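Local coordinates for transcobalamin-1 (Homo sapiens, PDB 4KKI), which binds vitamin B12 with femtomolar affinity, carrying it and protecting it from the acid of the stomach, at residues A[143-148]-A[287-292]. Numbering follows the deposited sequence.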
loop_
_atom_site.group_PDB
_atom_site.type_symbol
_atom_site.label_atom_id
_atom_site.label_comp_id
_atom_site.label_asym_id
_atom_site.label_seq_id
_atom_site.Cartn_x
_atom_site.Cartn_y
_atom_site.Cartn_z
ATOM N N ASN A 143 -2.493 10.382 4.145
ATOM C CA ASN A 143 -3.291 10.158 2.945
ATOM C C ASN A 143 -4.535 9.330 3.258
ATOM O O ASN A 143 -4.729 8.903 4.396
ATOM C CB ASN A 143 -2.446 9.456 1.884
ATOM C CG ASN A 143 -1.768 8.214 2.418
ATOM O OD1 ASN A 143 -2.421 7.205 2.676
ATOM N ND2 ASN A 143 -0.455 8.281 2.595
ATOM N N TYR A 144 -5.372 9.096 2.251
ATOM C CA TYR A 144 -6.610 8.351 2.463
ATOM C C TYR A 144 -6.395 6.842 2.534
ATOM O O TYR A 144 -7.225 6.116 3.078
ATOM C CB TYR A 144 -7.652 8.688 1.394
ATOM C CG TYR A 144 -8.634 9.757 1.811
ATOM C CD1 TYR A 144 -8.271 10.757 2.706
ATOM C CD2 TYR A 144 -9.932 9.757 1.318
ATOM C CE1 TYR A 144 -9.173 11.736 3.087
ATOM C CE2 TYR A 144 -10.840 10.725 1.696
ATOM C CZ TYR A 144 -10.457 11.711 2.580
ATOM O OH TYR A 144 -11.366 12.675 2.955
ATOM N N TYR A 145 -5.286 6.373 1.974
ATOM C CA TYR A 145 -4.914 4.973 2.096
ATOM C C TYR A 145 -4.698 4.631 3.570
ATOM O O TYR A 145 -5.210 3.626 4.066
ATOM C CB TYR A 145 -3.653 4.692 1.279
ATOM C CG TYR A 145 -3.220 3.248 1.252
ATOM C CD1 TYR A 145 -3.724 2.368 0.301
ATOM C CD2 TYR A 145 -2.291 2.766 2.165
ATOM C CE1 TYR A 145 -3.324 1.045 0.268
ATOM C CE2 TYR A 145 -1.884 1.448 2.140
ATOM C CZ TYR A 145 -2.402 0.591 1.191
ATOM O OH TYR A 145 -1.994 -0.721 1.166
ATOM N N GLN A 146 -3.956 5.484 4.271
ATOM C CA GLN A 146 -3.725 5.297 5.700
ATOM C C GLN A 146 -4.995 5.568 6.498
ATOM O O GLN A 146 -5.283 4.879 7.477
ATOM C CB GLN A 146 -2.587 6.192 6.196
ATOM C CG GLN A 146 -1.243 5.878 5.561
ATOM C CD GLN A 146 -0.076 6.461 6.332
ATOM O OE1 GLN A 146 -0.180 6.733 7.528
ATOM N NE2 GLN A 146 1.045 6.652 5.649
ATOM N N LEU A 147 -5.755 6.570 6.068
ATOM C CA LEU A 147 -7.020 6.897 6.710
ATOM C C LEU A 147 -7.960 5.699 6.656
ATOM O O LEU A 147 -8.709 5.439 7.599
ATOM C CB LEU A 147 -7.672 8.099 6.029
ATOM C CG LEU A 147 -8.694 8.866 6.867
ATOM C CD1 LEU A 147 -7.993 9.640 7.974
ATOM C CD2 LEU A 147 -9.516 9.795 5.996
ATOM N N SER A 148 -7.906 4.968 5.546
ATOM C CA SER A 148 -8.713 3.766 5.379
ATOM C C SER A 148 -8.175 2.656 6.268
ATOM O O SER A 148 -8.940 1.909 6.877
ATOM C CB SER A 148 -8.709 3.313 3.919
ATOM O OG SER A 148 -9.200 4.329 3.066
ATOM N N ALA A 287 5.243 -7.855 -2.454
ATOM C CA ALA A 287 4.957 -9.269 -2.249
ATOM C C ALA A 287 3.957 -9.450 -1.111
ATOM O O ALA A 287 3.036 -10.261 -1.205
ATOM C CB ALA A 287 6.240 -10.038 -1.964
ATOM N N ALA A 288 4.137 -8.678 -0.045
ATOM C CA ALA A 288 3.243 -8.744 1.105
ATOM C C ALA A 288 1.816 -8.332 0.759
ATOM O O ALA A 288 0.856 -8.953 1.214
ATOM C CB ALA A 288 3.779 -7.889 2.247
ATOM N N GLN A 289 1.670 -7.287 -0.047
ATOM C CA GLN A 289 0.339 -6.760 -0.342
ATOM C C GLN A 289 -0.458 -7.630 -1.310
ATOM O O GLN A 289 -1.688 -7.625 -1.281
ATOM C CB GLN A 289 0.424 -5.325 -0.861
ATOM C CG GLN A 289 0.896 -4.337 0.181
ATOM C CD GLN A 289 0.865 -2.907 -0.316
ATOM O OE1 GLN A 289 0.805 -1.965 0.476
ATOM N NE2 GLN A 289 0.905 -2.735 -1.631
ATOM N N VAL A 290 0.238 -8.379 -2.159
ATOM C CA VAL A 290 -0.436 -9.175 -3.182
ATOM C C VAL A 290 -0.838 -10.567 -2.679
ATOM O O VAL A 290 -1.818 -11.144 -3.150
ATOM C CB VAL A 290 0.416 -9.299 -4.472
ATOM C CG1 VAL A 290 1.563 -10.287 -4.282
ATOM C CG2 VAL A 290 -0.454 -9.716 -5.647
ATOM N N LEU A 291 -0.096 -11.082 -1.704
ATOM C CA LEU A 291 -0.262 -12.461 -1.239
ATOM C C LEU A 291 -1.657 -12.884 -0.733
ATOM O O LEU A 291 -2.160 -13.926 -1.155
ATOM C CB LEU A 291 0.817 -12.821 -0.205
ATOM C CG LEU A 291 0.744 -14.236 0.373
ATOM C CD1 LEU A 291 0.972 -15.273 -0.720
ATOM C CD2 LEU A 291 1.742 -14.416 1.516
ATOM N N PRO A 292 -2.277 -12.100 0.176
ATOM C CA PRO A 292 -3.554 -12.557 0.750
ATOM C C PRO A 292 -4.632 -12.880 -0.286
ATOM O O PRO A 292 -5.266 -13.934 -0.200
ATOM C CB PRO A 292 -3.991 -11.370 1.610
ATOM C CG PRO A 292 -2.717 -10.715 2.003
ATOM C CD PRO A 292 -1.828 -10.839 0.799
#
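Tyr145 and Gln289 meet across the cobalamin site of haptocorrin by their polar ends alone, Tyr145 OH lying 3.1 Å from Gln289 OE1, and the residues around Tyr145 illustrate how the start of a helix can be turned into a ligand-binding surface. Asn143 is the N-cap of helix 144-156: its OD1 accepts from Gln146 N at 2.8 Å, with an N-H...O angle of 158°, while ND2 donates to O51 of cyanocobalamin, so one amide both caps the helix and binds the corrinoid. Tyr144 turns its ring to Tyr177, edge-to-face, and its OH bonds to His169 O. Tyr144 O accepts from opposite faces of its plane, from Ser148 N at 2.8 Å and from Ser148 OG at 2.7 Å.

Tyr145 spans the gap. With CG anti to the backbone N (chi1 -176°), the ring is carried across the space between the helices, and Gln289 of helix 284-294 reaches back from the opposite direction on a chain extended beyond CG; Tyr145 CA and Gln289 CA stay 13.1 Å apart. Ring and amide planes are inclined by 43°, and Gln289 OE1 lies obliquely to the ring. Both helices belong to the alpha6-alpha6 barrel of the N-terminal domain, and the pair joins them at the ligand without direct backbone packing. The phenol OH has its stronger polar partner in Glu246, through a hydrogen bond with OE1 of that glutamate; Met190 of helix 185-203 touches the same tyrosine. Gln289 donates from NE2 to O63 of cyanocobalamin and rests against Trp382. The next residue along the first helix, Gln146, donates from NE2 to O58 of cyanocobalamin, its OE1 accepting from Ser91 OG and Gly93 N, bonds that fix which end of the amide faces the ligand.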